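Local coordinates for cell wall surface anchor protein (Streptococcus agalactiae, PDB 4Z1P), which probably serves as a cell-surface adhesin of the antigen I/II family, with a sortase-type LPXTG motif for attachment to the cell wall, at residues R88-L91 / T95-Q98; Q98-L103 / F115-A120; D229-T234 / I302-I307; L280-D285 / F296-F301; D13-S18 / V290-A295. All blocks are in the same frame, centred on the assembly; numbering follows the deposited sequence.

Contact 1 (R88-L91 / T95-Q98)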
# COMPACT_ATOMS: atom_id res chain seq x y z
N ARG A 88 -8.26 -8.07 22.65
CA ARG A 88 -7.56 -7.08 23.40
C ARG A 88 -6.68 -6.32 22.50
O ARG A 88 -6.19 -6.88 21.51
CB ARG A 88 -6.73 -7.65 24.56
CG ARG A 88 -7.55 -8.14 25.73
CD ARG A 88 -6.69 -8.58 26.89
NE ARG A 88 -7.48 -8.95 28.09
CZ ARG A 88 -8.15 -10.07 28.27
NH1 ARG A 88 -8.12 -11.06 27.39
NH2 ARG A 88 -8.81 -10.24 29.44
N HIS A 89 -6.53 -5.02 22.76
CA HIS A 89 -5.73 -4.15 21.94
C HIS A 89 -4.95 -3.23 22.86
O HIS A 89 -5.54 -2.42 23.53
CB HIS A 89 -6.53 -3.37 20.93
CG HIS A 89 -5.75 -2.31 20.20
ND1 HIS A 89 -6.33 -1.16 19.71
CD2 HIS A 89 -4.43 -2.21 19.90
CE1 HIS A 89 -5.42 -0.44 19.08
NE2 HIS A 89 -4.26 -1.06 19.17
N VAL A 90 -3.63 -3.44 22.98
CA VAL A 90 -2.83 -2.76 24.01
C VAL A 90 -1.68 -2.03 23.39
O VAL A 90 -1.15 -2.41 22.37
CB VAL A 90 -2.30 -3.76 25.11
CG1 VAL A 90 -3.42 -4.42 25.84
CG2 VAL A 90 -1.29 -4.76 24.54
N LEU A 91 -1.32 -0.92 24.00
CA LEU A 91 -0.19 -0.16 23.52
C LEU A 91 1.17 -0.80 23.96
O LEU A 91 2.16 -0.60 23.32
CB LEU A 91 -0.29 1.20 24.14
CG LEU A 91 -1.05 2.27 23.38
CD1 LEU A 91 -1.97 1.85 22.29
CD2 LEU A 91 -1.60 3.33 24.33
N THR A 95 0.33 -2.93 29.86
CA THR A 95 -1.12 -2.67 30.17
C THR A 95 -1.97 -3.92 30.35
O THR A 95 -3.09 -3.83 30.90
CB THR A 95 -1.76 -1.62 29.21
OG1 THR A 95 -2.12 -2.22 27.97
CG2 THR A 95 -0.82 -0.49 28.89
N LEU A 96 -1.46 -5.13 30.02
CA LEU A 96 -2.23 -6.30 30.33
C LEU A 96 -2.25 -6.63 31.78
O LEU A 96 -1.32 -6.25 32.54
CB LEU A 96 -1.66 -7.54 29.65
CG LEU A 96 -1.70 -7.57 28.14
CD1 LEU A 96 -0.80 -8.69 27.65
CD2 LEU A 96 -3.16 -7.74 27.73
N ASP A 97 -3.26 -7.35 32.21
CA ASP A 97 -3.26 -7.77 33.60
C ASP A 97 -2.15 -8.72 33.85
O ASP A 97 -1.51 -9.21 32.92
CB ASP A 97 -4.61 -8.26 34.15
CG ASP A 97 -5.12 -9.52 33.50
OD1 ASP A 97 -4.33 -10.41 33.09
OD2 ASP A 97 -6.36 -9.61 33.45
N GLN A 98 -1.85 -8.96 35.12
CA GLN A 98 -0.61 -9.67 35.45
C GLN A 98 -0.69 -11.12 34.98
O GLN A 98 0.29 -11.69 34.48
CB GLN A 98 -0.30 -9.55 36.95
CG GLN A 98 -0.13 -8.10 37.42
CD GLN A 98 1.12 -7.38 36.90
OE1 GLN A 98 2.26 -7.80 37.11
NE2 GLN A 98 0.90 -6.26 36.23
O HOH W 1 -5.89 -7.54 30.55

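Contact 2 (Q98-L103 / F115-A120)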
# COMPACT_ATOMS: atom_id res chain seq x y z
N GLN A 98 -1.85 -8.96 35.12
CA GLN A 98 -0.61 -9.67 35.45
C GLN A 98 -0.69 -11.12 34.98
O GLN A 98 0.29 -11.69 34.48
CB GLN A 98 -0.30 -9.55 36.95
CG GLN A 98 -0.13 -8.10 37.42
CD GLN A 98 1.12 -7.38 36.90
OE1 GLN A 98 2.26 -7.80 37.11
NE2 GLN A 98 0.90 -6.26 36.23
N LYS A 99 -1.87 -11.70 35.11
CA LYS A 99 -2.12 -13.03 34.60
C LYS A 99 -1.70 -13.22 33.15
O LYS A 99 -1.04 -14.19 32.82
CB LYS A 99 -3.61 -13.33 34.69
CG LYS A 99 -3.91 -14.81 34.46
CD LYS A 99 -4.50 -15.10 33.08
CE LYS A 99 -6.02 -14.86 32.99
NZ LYS A 99 -6.80 -16.10 33.28
N LEU A 100 -2.14 -12.32 32.29
CA LEU A 100 -1.83 -12.44 30.88
C LEU A 100 -0.40 -12.03 30.56
O LEU A 100 0.21 -12.59 29.63
CB LEU A 100 -2.80 -11.61 30.07
CG LEU A 100 -4.23 -12.15 29.93
CD1 LEU A 100 -5.09 -11.06 29.30
CD2 LEU A 100 -4.29 -13.43 29.11
N GLN A 101 0.18 -11.11 31.33
CA GLN A 101 1.61 -10.84 31.14
C GLN A 101 2.44 -12.05 31.50
O GLN A 101 3.39 -12.33 30.83
CB GLN A 101 2.12 -9.68 31.99
CG GLN A 101 1.57 -8.35 31.63
CD GLN A 101 2.22 -7.24 32.42
OE1 GLN A 101 3.46 -7.16 32.53
NE2 GLN A 101 1.38 -6.36 32.97
N SER A 102 2.09 -12.71 32.57
CA SER A 102 2.79 -13.90 32.96
C SER A 102 2.61 -15.04 31.92
O SER A 102 3.58 -15.79 31.58
CB SER A 102 2.34 -14.37 34.34
OG SER A 102 3.14 -15.51 34.63
N LEU A 103 1.39 -15.17 31.40
CA LEU A 103 1.16 -16.15 30.34
C LEU A 103 2.09 -15.89 29.17
O LEU A 103 2.80 -16.81 28.71
CB LEU A 103 -0.29 -16.10 29.84
CG LEU A 103 -0.67 -17.12 28.74
CD1 LEU A 103 -0.68 -18.51 29.30
CD2 LEU A 103 -2.00 -16.76 28.06
N PHE A 115 0.03 -4.24 20.28
CA PHE A 115 -0.40 -5.42 19.59
C PHE A 115 -1.84 -5.76 19.93
O PHE A 115 -2.46 -5.09 20.78
CB PHE A 115 0.52 -6.60 19.93
CG PHE A 115 0.51 -6.99 21.38
CD1 PHE A 115 1.37 -6.40 22.26
CD2 PHE A 115 -0.28 -8.02 21.86
CE1 PHE A 115 1.43 -6.83 23.57
CE2 PHE A 115 -0.27 -8.42 23.18
CZ PHE A 115 0.59 -7.83 24.06
N TYR A 116 -2.37 -6.74 19.20
CA TYR A 116 -3.71 -7.26 19.38
C TYR A 116 -3.61 -8.71 19.79
O TYR A 116 -2.68 -9.41 19.39
CB TYR A 116 -4.49 -7.17 18.06
CG TYR A 116 -4.56 -5.81 17.50
CD1 TYR A 116 -3.53 -5.28 16.80
CD2 TYR A 116 -5.74 -5.01 17.70
CE1 TYR A 116 -3.63 -3.99 16.27
CE2 TYR A 116 -5.84 -3.75 17.17
CZ TYR A 116 -4.80 -3.25 16.45
OH TYR A 116 -4.89 -1.99 15.96
N MET A 117 -4.50 -9.13 20.68
CA MET A 117 -4.51 -10.46 21.13
C MET A 117 -5.91 -10.99 21.32
O MET A 117 -6.80 -10.24 21.77
CB MET A 117 -3.71 -10.60 22.43
CG MET A 117 -3.61 -11.99 22.99
SD MET A 117 -2.55 -12.07 24.45
CE MET A 117 -3.44 -11.13 25.60
N TRP A 118 -6.13 -12.22 20.91
CA TRP A 118 -7.46 -12.85 21.03
C TRP A 118 -7.27 -14.06 21.89
O TRP A 118 -6.38 -14.87 21.61
CB TRP A 118 -7.99 -13.29 19.64
CG TRP A 118 -8.39 -12.19 18.75
CD1 TRP A 118 -9.67 -11.66 18.62
CD2 TRP A 118 -7.56 -11.41 17.91
NE1 TRP A 118 -9.66 -10.65 17.72
CE2 TRP A 118 -8.38 -10.44 17.29
CE3 TRP A 118 -6.20 -11.43 17.64
CZ2 TRP A 118 -7.89 -9.54 16.37
CZ3 TRP A 118 -5.72 -10.57 16.70
CH2 TRP A 118 -6.55 -9.60 16.11
N THR A 119 -8.00 -14.16 22.96
CA THR A 119 -7.97 -15.26 23.89
C THR A 119 -9.29 -15.98 24.02
O THR A 119 -10.43 -15.34 23.93
CB THR A 119 -7.61 -14.72 25.31
OG1 THR A 119 -8.44 -13.65 25.62
CG2 THR A 119 -6.18 -14.26 25.37
N ALA A 120 -9.24 -17.30 24.17
CA ALA A 120 -10.42 -18.05 24.37
C ALA A 120 -11.12 -17.70 25.66
O ALA A 120 -10.55 -17.78 26.72
CB ALA A 120 -10.18 -19.55 24.25

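Contact 3 (D229-T234 / I302-I307)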
# COMPACT_ATOMS: atom_id res chain seq x y z
N ASP A 229 -3.00 19.96 -14.61
CA ASP A 229 -2.15 21.16 -14.53
C ASP A 229 -3.12 22.34 -14.66
O ASP A 229 -3.93 22.40 -15.59
CB ASP A 229 -1.13 21.13 -15.66
CG ASP A 229 -0.08 22.22 -15.50
OD1 ASP A 229 -0.46 23.43 -15.51
OD2 ASP A 229 1.09 21.86 -15.32
N HIS A 230 -3.01 23.32 -13.78
CA HIS A 230 -3.93 24.46 -13.85
C HIS A 230 -3.04 25.55 -14.42
O HIS A 230 -2.09 26.02 -13.79
CB HIS A 230 -4.48 24.79 -12.48
CG HIS A 230 -4.77 23.56 -11.69
ND1 HIS A 230 -3.77 22.81 -11.08
CD2 HIS A 230 -5.93 22.88 -11.48
CE1 HIS A 230 -4.30 21.75 -10.51
NE2 HIS A 230 -5.61 21.77 -10.73
N LEU A 231 -3.29 25.84 -15.68
CA LEU A 231 -2.40 26.77 -16.41
C LEU A 231 -2.91 28.15 -16.12
O LEU A 231 -4.11 28.34 -15.90
CB LEU A 231 -2.48 26.53 -17.89
CG LEU A 231 -1.69 25.31 -18.31
CD1 LEU A 231 -2.10 24.97 -19.75
CD2 LEU A 231 -0.20 25.57 -18.15
N GLN A 232 -1.99 29.11 -16.14
CA GLN A 232 -2.39 30.48 -15.89
C GLN A 232 -2.79 30.99 -17.28
O GLN A 232 -2.00 31.64 -17.99
CB GLN A 232 -1.23 31.25 -15.24
CG GLN A 232 -1.55 32.67 -14.85
CD GLN A 232 -0.44 33.32 -14.06
OE1 GLN A 232 0.15 32.70 -13.11
NE2 GLN A 232 -0.09 34.55 -14.47
N HIS A 233 -4.00 30.58 -17.68
CA HIS A 233 -4.45 30.78 -19.05
C HIS A 233 -4.68 32.26 -19.47
O HIS A 233 -4.96 32.51 -20.62
CB HIS A 233 -5.77 30.03 -19.26
CG HIS A 233 -6.88 30.58 -18.45
ND1 HIS A 233 -6.97 30.39 -17.08
CD2 HIS A 233 -7.87 31.45 -18.77
CE1 HIS A 233 -8.01 31.06 -16.61
NE2 HIS A 233 -8.58 31.70 -17.62
N THR A 234 -4.63 33.20 -18.53
CA THR A 234 -4.66 34.65 -18.81
C THR A 234 -3.35 35.02 -19.49
O THR A 234 -3.28 36.00 -20.22
CB THR A 234 -4.73 35.48 -17.51
OG1 THR A 234 -3.72 35.03 -16.60
CG2 THR A 234 -6.08 35.36 -16.82
N ILE A 302 4.10 20.16 -21.83
CA ILE A 302 3.02 21.04 -22.21
C ILE A 302 3.57 22.33 -22.83
O ILE A 302 4.27 23.08 -22.19
CB ILE A 302 2.16 21.40 -21.01
CG1 ILE A 302 1.54 20.19 -20.42
CG2 ILE A 302 1.05 22.34 -21.41
CD1 ILE A 302 1.10 20.42 -18.98
N VAL A 303 3.28 22.57 -24.10
CA VAL A 303 3.89 23.75 -24.69
C VAL A 303 2.83 24.83 -24.80
O VAL A 303 1.67 24.58 -25.11
CB VAL A 303 4.80 23.43 -25.93
CG1 VAL A 303 4.86 21.96 -26.31
CG2 VAL A 303 4.68 24.42 -27.05
N VAL A 304 3.24 26.03 -24.42
CA VAL A 304 2.33 27.13 -24.34
C VAL A 304 3.03 28.34 -24.97
O VAL A 304 4.25 28.35 -25.13
CB VAL A 304 1.91 27.50 -22.88
CG1 VAL A 304 1.26 26.31 -22.20
CG2 VAL A 304 3.06 28.07 -22.07
N LYS A 305 2.24 29.37 -25.28
CA LYS A 305 2.81 30.60 -25.81
C LYS A 305 2.45 31.69 -24.81
O LYS A 305 1.31 31.75 -24.37
CB LYS A 305 2.18 30.90 -27.19
CG LYS A 305 2.95 31.97 -27.96
CD LYS A 305 2.22 32.38 -29.23
CE LYS A 305 3.16 32.96 -30.25
NZ LYS A 305 2.41 32.84 -31.49
N ARG A 306 3.43 32.57 -24.51
CA ARG A 306 3.29 33.67 -23.61
C ARG A 306 2.58 34.81 -24.33
O ARG A 306 3.12 35.42 -25.23
CB ARG A 306 4.68 34.10 -23.07
CG ARG A 306 4.71 35.22 -22.00
CD ARG A 306 3.76 34.99 -20.80
NE ARG A 306 3.86 33.60 -20.33
CZ ARG A 306 4.91 33.11 -19.65
NH1 ARG A 306 5.89 33.92 -19.32
NH2 ARG A 306 4.95 31.81 -19.30
N ILE A 307 1.37 35.09 -23.90
CA ILE A 307 0.58 36.09 -24.59
C ILE A 307 0.17 37.23 -23.69
O ILE A 307 -0.67 38.03 -24.08
CB ILE A 307 -0.66 35.49 -25.25
CG1 ILE A 307 -1.48 34.68 -24.21
CG2 ILE A 307 -0.24 34.71 -26.46
CD1 ILE A 307 -2.78 34.18 -24.79

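Contact 4 (L280-D285 / F296-F301)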
# COMPACT_ATOMS: atom_id res chain seq x y z
N LEU A 280 -4.02 15.23 -18.51
CA LEU A 280 -3.60 14.13 -19.32
C LEU A 280 -3.73 12.85 -18.49
O LEU A 280 -3.13 12.73 -17.38
CB LEU A 280 -2.18 14.31 -19.79
CG LEU A 280 -1.72 13.18 -20.73
CD1 LEU A 280 -0.64 13.59 -21.73
CD2 LEU A 280 -1.29 11.92 -19.99
N ALA A 281 -4.48 11.87 -19.00
CA ALA A 281 -4.80 10.66 -18.23
C ALA A 281 -4.52 9.45 -19.03
O ALA A 281 -4.92 9.36 -20.22
CB ALA A 281 -6.25 10.66 -17.75
N PHE A 282 -3.84 8.50 -18.41
CA PHE A 282 -3.67 7.22 -19.04
C PHE A 282 -4.94 6.40 -18.96
O PHE A 282 -5.70 6.42 -17.99
CB PHE A 282 -2.50 6.46 -18.43
CG PHE A 282 -1.20 6.85 -19.02
CD1 PHE A 282 -0.55 7.99 -18.61
CD2 PHE A 282 -0.62 6.07 -20.03
CE1 PHE A 282 0.69 8.35 -19.15
CE2 PHE A 282 0.58 6.44 -20.62
CZ PHE A 282 1.25 7.58 -20.18
N LYS A 283 -5.19 5.69 -20.04
CA LYS A 283 -6.36 4.83 -20.10
C LYS A 283 -6.20 3.60 -19.20
O LYS A 283 -5.17 2.87 -19.22
CB LYS A 283 -6.52 4.31 -21.51
CG LYS A 283 -6.79 5.36 -22.58
CD LYS A 283 -6.55 4.71 -23.93
CE LYS A 283 -7.49 5.18 -25.01
NZ LYS A 283 -7.12 6.55 -25.39
N ALA A 284 -7.27 3.30 -18.50
CA ALA A 284 -7.23 2.17 -17.58
C ALA A 284 -6.98 0.84 -18.30
O ALA A 284 -6.20 0.06 -17.80
CB ALA A 284 -8.53 2.16 -16.76
N ASP A 285 -7.60 0.57 -19.46
CA ASP A 285 -7.27 -0.71 -20.17
C ASP A 285 -5.77 -0.88 -20.56
O ASP A 285 -5.25 -2.00 -20.59
CB ASP A 285 -8.13 -0.89 -21.42
CG ASP A 285 -7.75 0.07 -22.55
OD1 ASP A 285 -7.15 1.13 -22.29
OD2 ASP A 285 -8.06 -0.23 -23.71
N PHE A 296 7.02 1.64 -14.52
CA PHE A 296 6.23 2.39 -15.49
C PHE A 296 6.19 3.82 -15.12
O PHE A 296 5.92 4.20 -13.95
CB PHE A 296 4.80 1.91 -15.54
CG PHE A 296 3.90 2.82 -16.30
CD1 PHE A 296 3.87 2.78 -17.69
CD2 PHE A 296 3.14 3.76 -15.66
CE1 PHE A 296 3.09 3.67 -18.40
CE2 PHE A 296 2.31 4.61 -16.36
CZ PHE A 296 2.32 4.60 -17.74
N GLY A 297 6.46 4.67 -16.09
CA GLY A 297 6.24 6.04 -15.86
C GLY A 297 6.31 6.84 -17.17
O GLY A 297 6.79 6.37 -18.19
N ALA A 298 5.85 8.08 -17.08
CA ALA A 298 5.93 9.00 -18.20
C ALA A 298 6.22 10.42 -17.78
O ALA A 298 5.88 10.85 -16.64
CB ALA A 298 4.65 8.95 -18.99
N ASP A 299 6.83 11.16 -18.72
CA ASP A 299 6.93 12.59 -18.61
C ASP A 299 5.97 13.23 -19.64
O ASP A 299 5.71 12.64 -20.71
CB ASP A 299 8.36 13.03 -18.90
CG ASP A 299 9.35 12.63 -17.83
OD1 ASP A 299 8.97 12.45 -16.65
OD2 ASP A 299 10.53 12.47 -18.16
N ASP A 300 5.39 14.38 -19.27
CA ASP A 300 4.45 15.10 -20.10
C ASP A 300 5.02 16.51 -20.30
O ASP A 300 5.47 17.17 -19.33
CB ASP A 300 3.10 15.19 -19.41
CG ASP A 300 2.01 15.80 -20.28
OD1 ASP A 300 2.20 15.90 -21.51
OD2 ASP A 300 0.96 16.18 -19.71
N PHE A 301 5.00 16.97 -21.54
CA PHE A 301 5.59 18.24 -21.93
C PHE A 301 4.42 19.05 -22.48
O PHE A 301 3.79 18.61 -23.44
CB PHE A 301 6.59 18.00 -23.00
CG PHE A 301 7.82 17.30 -22.54
CD1 PHE A 301 8.86 18.01 -21.99
CD2 PHE A 301 7.88 15.90 -22.56
CE1 PHE A 301 10.03 17.34 -21.53
CE2 PHE A 301 9.04 15.24 -22.15
CZ PHE A 301 10.12 15.96 -21.61

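Contact 5 (D13-S18 / V290-A295)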
# COMPACT_ATOMS: atom_id res chain seq x y z
N ASP A 13 -3.34 -9.84 -2.41
CA ASP A 13 -3.98 -8.80 -3.20
C ASP A 13 -5.45 -9.22 -3.45
O ASP A 13 -5.94 -10.22 -2.92
CB ASP A 13 -3.21 -8.59 -4.52
CG ASP A 13 -3.23 -9.83 -5.45
OD1 ASP A 13 -4.10 -10.72 -5.28
OD2 ASP A 13 -2.30 -9.93 -6.32
N GLU A 14 -6.14 -8.45 -4.26
CA GLU A 14 -7.56 -8.62 -4.48
C GLU A 14 -7.90 -9.89 -5.21
O GLU A 14 -9.00 -10.40 -5.06
CB GLU A 14 -8.08 -7.41 -5.26
CG GLU A 14 -8.21 -6.17 -4.41
CD GLU A 14 -9.19 -6.38 -3.25
OE1 GLU A 14 -9.20 -5.54 -2.31
OE2 GLU A 14 -9.94 -7.39 -3.26
N ASN A 15 -6.95 -10.45 -5.94
CA ASN A 15 -7.13 -11.73 -6.56
C ASN A 15 -6.81 -12.87 -5.67
O ASN A 15 -6.79 -14.01 -6.11
CB ASN A 15 -6.27 -11.82 -7.82
CG ASN A 15 -6.49 -10.63 -8.73
OD1 ASN A 15 -7.58 -10.07 -8.76
ND2 ASN A 15 -5.45 -10.19 -9.43
N GLY A 16 -6.49 -12.59 -4.40
CA GLY A 16 -6.09 -13.67 -3.51
C GLY A 16 -4.66 -14.15 -3.64
O GLY A 16 -4.34 -15.16 -3.08
N GLN A 17 -3.78 -13.45 -4.35
CA GLN A 17 -2.39 -13.90 -4.49
C GLN A 17 -1.54 -13.20 -3.50
O GLN A 17 -1.74 -12.01 -3.24
CB GLN A 17 -1.79 -13.57 -5.87
CG GLN A 17 -1.59 -14.77 -6.76
CD GLN A 17 -2.88 -15.16 -7.43
OE1 GLN A 17 -3.21 -14.61 -8.50
NE2 GLN A 17 -3.62 -16.08 -6.82
N SER A 18 -0.51 -13.89 -3.06
CA SER A 18 0.39 -13.37 -2.06
C SER A 18 1.11 -12.20 -2.64
O SER A 18 1.65 -12.26 -3.76
CB SER A 18 1.42 -14.43 -1.62
OG SER A 18 2.53 -13.81 -0.92
N VAL A 290 0.09 -3.35 -17.94
CA VAL A 290 1.50 -3.30 -17.48
C VAL A 290 1.81 -4.43 -16.49
O VAL A 290 1.04 -4.64 -15.53
CB VAL A 290 1.87 -1.93 -16.85
CG1 VAL A 290 3.39 -1.86 -16.55
CG2 VAL A 290 1.47 -0.82 -17.84
N SER A 291 2.90 -5.15 -16.72
CA SER A 291 3.30 -6.19 -15.78
C SER A 291 3.66 -5.65 -14.41
O SER A 291 4.34 -4.63 -14.31
CB SER A 291 4.50 -6.90 -16.33
OG SER A 291 5.00 -7.82 -15.39
N ARG A 292 3.33 -6.37 -13.33
CA ARG A 292 3.75 -5.93 -11.99
C ARG A 292 5.26 -5.98 -11.82
O ARG A 292 5.83 -5.33 -10.94
CB ARG A 292 3.15 -6.81 -10.88
CG ARG A 292 1.67 -6.55 -10.78
CD ARG A 292 1.14 -7.16 -9.53
NE ARG A 292 -0.28 -7.00 -9.47
CZ ARG A 292 -1.00 -7.56 -8.50
NH1 ARG A 292 -0.38 -8.30 -7.56
NH2 ARG A 292 -2.29 -7.37 -8.45
N SER A 293 5.91 -6.78 -12.66
CA SER A 293 7.34 -6.84 -12.65
C SER A 293 7.96 -5.72 -13.50
O SER A 293 9.17 -5.71 -13.63
CB SER A 293 7.83 -8.16 -13.22
OG SER A 293 7.59 -8.14 -14.63
N SER A 294 7.18 -4.82 -14.05
CA SER A 294 7.75 -3.71 -14.80
C SER A 294 7.58 -2.38 -14.13
O SER A 294 6.47 -2.03 -13.70
CB SER A 294 7.08 -3.60 -16.17
OG SER A 294 7.65 -2.55 -16.94
N ALA A 295 8.64 -1.56 -14.14
CA ALA A 295 8.47 -0.15 -13.82
C ALA A 295 7.56 0.50 -14.85
O ALA A 295 7.34 -0.02 -15.96
CB ALA A 295 9.80 0.54 -13.75
O HOH W 2 -5.31 -7.86 -7.28

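Contact 1 (R88-L91 / T95-Q98)
Val90 and Thr95 bring the two backbones to 6.4 Å between CA atoms as the chain turns back beyond the end of strand 85-90, with no hydrogen bond spanning the gap. Their side chains run past one another in opposite senses. The hydroxyl Thr95 OG1 lies against both Val90 CB and Val90 CG1, 3.3 Å from each, and also makes a weak hydrogen bond to Ser92 O. Leu96 supplies the greasy half of the contact through one methyl. With CG anti to its carbonyl carbon (chi1 -65°), Leu96 lets CD2 touch both Val90 CG1, at 3.8 Å with the two side chains crossing at about a right angle, and Arg88 CD, at 3.7 Å. The setting is an edge strand of a five-stranded antiparallel sheet, in a domain consistent with the DEv-IgG fold of antigen I/II C-terminal regions. Here the loop folds over the sheet, and Leu96 also reaches Phe115 and Met117 on neighbouring strand 115-120. At the polar margin the extended Arg88 chain continues beyond the Leu96 methyl. A water molecule bridges the segments, accepting a hydrogen bond from Asp97 N at 3.1 Å and a weak one from Arg88 NE at 3.3 Å. The guanidinium is not in direct contact with the Asp97 carboxylate, Arg88 NH2 and Asp97 OD2 being 4.7 Å apart; Asp97 OD1 caps the following helix at Leu100 N.

Contact 2 (Q98-L103 / F115-A120)
Leu100 reaches down from helix 98-106 and spreads its two methyls over Met117 and Thr119 of strand 115-120. This is a helix laid on a beta-sheet, found here in a domain consistent with the DEv-IgG fold of the antigen I/II family: the helix belongs to the connection between strands 85-90 and 115-120, antiparallel neighbours in the five-stranded sheet, and covers the face of that sheet turned away from the partner sheet. Alternation along the strand makes the division plain. Met117 and Thr119 point to the helix, whereas Tyr116 and Trp118 point the other way and pack on strand 65-75 of the opposing sheet. The backbones stay well apart, with Leu100 CA and Thr119 CA 9.7 Å from each other, and the space is bridged by side chains alone; no hydrogen bond crosses. Thr119 turns a methyl to the interface, its CG2 lying 4.3 Å from Leu100 CD2, while its hydroxyl makes a weak hydrogen bond to Glu86 O on the adjacent strand. Within the helix, the backbone bond from Ser102 N to Gln98 O is 2.8 Å long and that from Leu103 N to Lys99 O is 3.0 Å. Met117 leaves its strand fully extended as far as SD, CG lying opposite the backbone N (chi1 -178°), and then bends at the last torsion (chi3 66°). That final turn carries Met117 CE obliquely against Leu100 CD1, at 4.1 Å.

Contact 3 (D229-T234 / I302-I307)
A carboxylate set against a methyl group, buried from solvent, is what marks this contact out: Asp229 OD2 lies 3.9 Å from Ile302 CD1. The same methyl also brushes Asp229 CB at 4.1 Å, so the isoleucine tip is laid obliquely along the acid rather than touching one oxygen alone. The polar need of that oxygen is met from another strand, since Asp229 OD2 accepts a hydrogen bond from Asn314 ND2. Ile302 places CG1 opposite its carbonyl carbon (chi1 -61°), which sends CD1 across to the aspartate and leaves CG2 for Leu231. The strands concerned, 225-230 and 298-306, belong to the two different sheets of a beta-sandwich, consistent with the DEv-IgG fold of antigen I/II C-terminal domains, and their side chains meet in its interior. Leu231 spans two partners there. Its CD1 meets Ile302 CG2 at 4.4 Å, and its CD2 meets Val304 CG1 at the same separation. These are loose apolar contacts, with Leu231 CA and Val304 CA 9.2 Å apart. The segment continues through an inverse gamma turn centred on Gln232, whose side-chain amide bonds to the backbone at Asp311 and Tyr313.

Contact 4 (L280-D285 / F296-F301)
Leu280 meets Asp300 along most of its length: CB lies 3.7 Å from Asp300 OD2, CG follows at 4.2 Å from that same oxygen, and CD1 then lies over the flat of the carboxylate, 3.7 Å from Asp300 CG, Asp300 OD1 and Asp300 OD2 alike. Each of the two side chains has CG anti to its own backbone N (chi1 -177° for Leu280), and they meet obliquely, aliphatic surface against a buried acid group. The oxygen most involved, OD2, takes part in a hydrogen bond with the hydroxyl of Tyr278. Strand 277-282 belongs to the five-stranded sheet and strand 298-306 to the four-stranded one, so these side chains fill the interior of a beta-sandwich of the kind described as DEv-IgG in antigen I/II proteins. Two residues further along, the chemistry becomes aromatic. Phe282 and Phe296 approach from opposite directions and form a T-shaped pair, centroids 5.3 Å apart and planes at 89°. The edge of Phe296 is directed at a face of Phe282, its CZ standing nearer the rim than the centre and 3.8 Å from Phe282 CE2. Ala298 CB adds an oblique contact at 3.9 Å from Phe282 CZ, so the outer part of that ring is packed by both residues. Tyr225 extends the cluster, meeting Phe296 edge-to-face and joining its hydroxyl to the backbone at Ala298 N.

Contact 5 (D13-S18 / V290-A295)
Asp13 and Arg292 meet in a salt bridge, and a single carboxylate oxygen takes both terminal guanidinium nitrogens, NH1 and NH2. Arg292 NH1 donates to Asp13 OD2 at 2.8 Å with a reasonably straight N-H...O angle of 148°; OD2 accepts through its anti lone pair and lies a little (19°) out of the guanidinium plane. The second bond, from Arg292 NH2 to the same Asp13 OD2 at 3.3 Å, is weak. The two flat groups stand almost perpendicular, 87° apart, so this is no coplanar two-oxygen pairing. A water molecule sits beside it, accepting weak hydrogen bonds from Arg292 NH2 and Glu14 N.

The other oxygen keeps the acid in place. Asp13 OD1 receives Gln17 N at 2.9 Å from above the carboxylate plane, together with a weak bond from Asn15 N, also at 2.9 Å. Behind these lies a type I turn from Asp13 to Gly16, closed by Gly16 N on Asp13 O at 2.8 Å, and Asp13 N is bonded in turn to Gln17 O. On the opposing side Arg292 extends its chain straight from CG to NE, out of a second type I turn, closed by Ser294 N on Ser291 O, with a 2.7 Å hydrogen bond between Ser291 OG and Ser293 OG beside it. Arg292 NE has its own salt bridge to Asp221, which probably helps to orient the guanidinium and shares its charge between two acids. What results is a surface loop-to-loop salt bridge between the two tandem domains of an antigen I/II-type C-terminal region, each domain contributing one beta turn.

The five contacts sample two sandwich domains of similar strand order and the junction between them. Contacts 3 and 4 are buried and share strand 298-306, whose successive inward residues face neighbouring strands of the opposing sheet; both combine apolar packing with a buried aspartate whose polar partner lies outside the contacting segments (Asn314 and Tyr278 respectively). Contacts 1 and 2, in the first domain, share Gln98 and lie about 7 Å apart between centres. Contact 2 is buried and apolar, while contact 1 is only partly buried and admits water at its margin. Contact 5 differs most: it lies at the surface, joins the two domains, and relies on charge rather than packing, although segment 290-295 reaches Phe296 of contact 4.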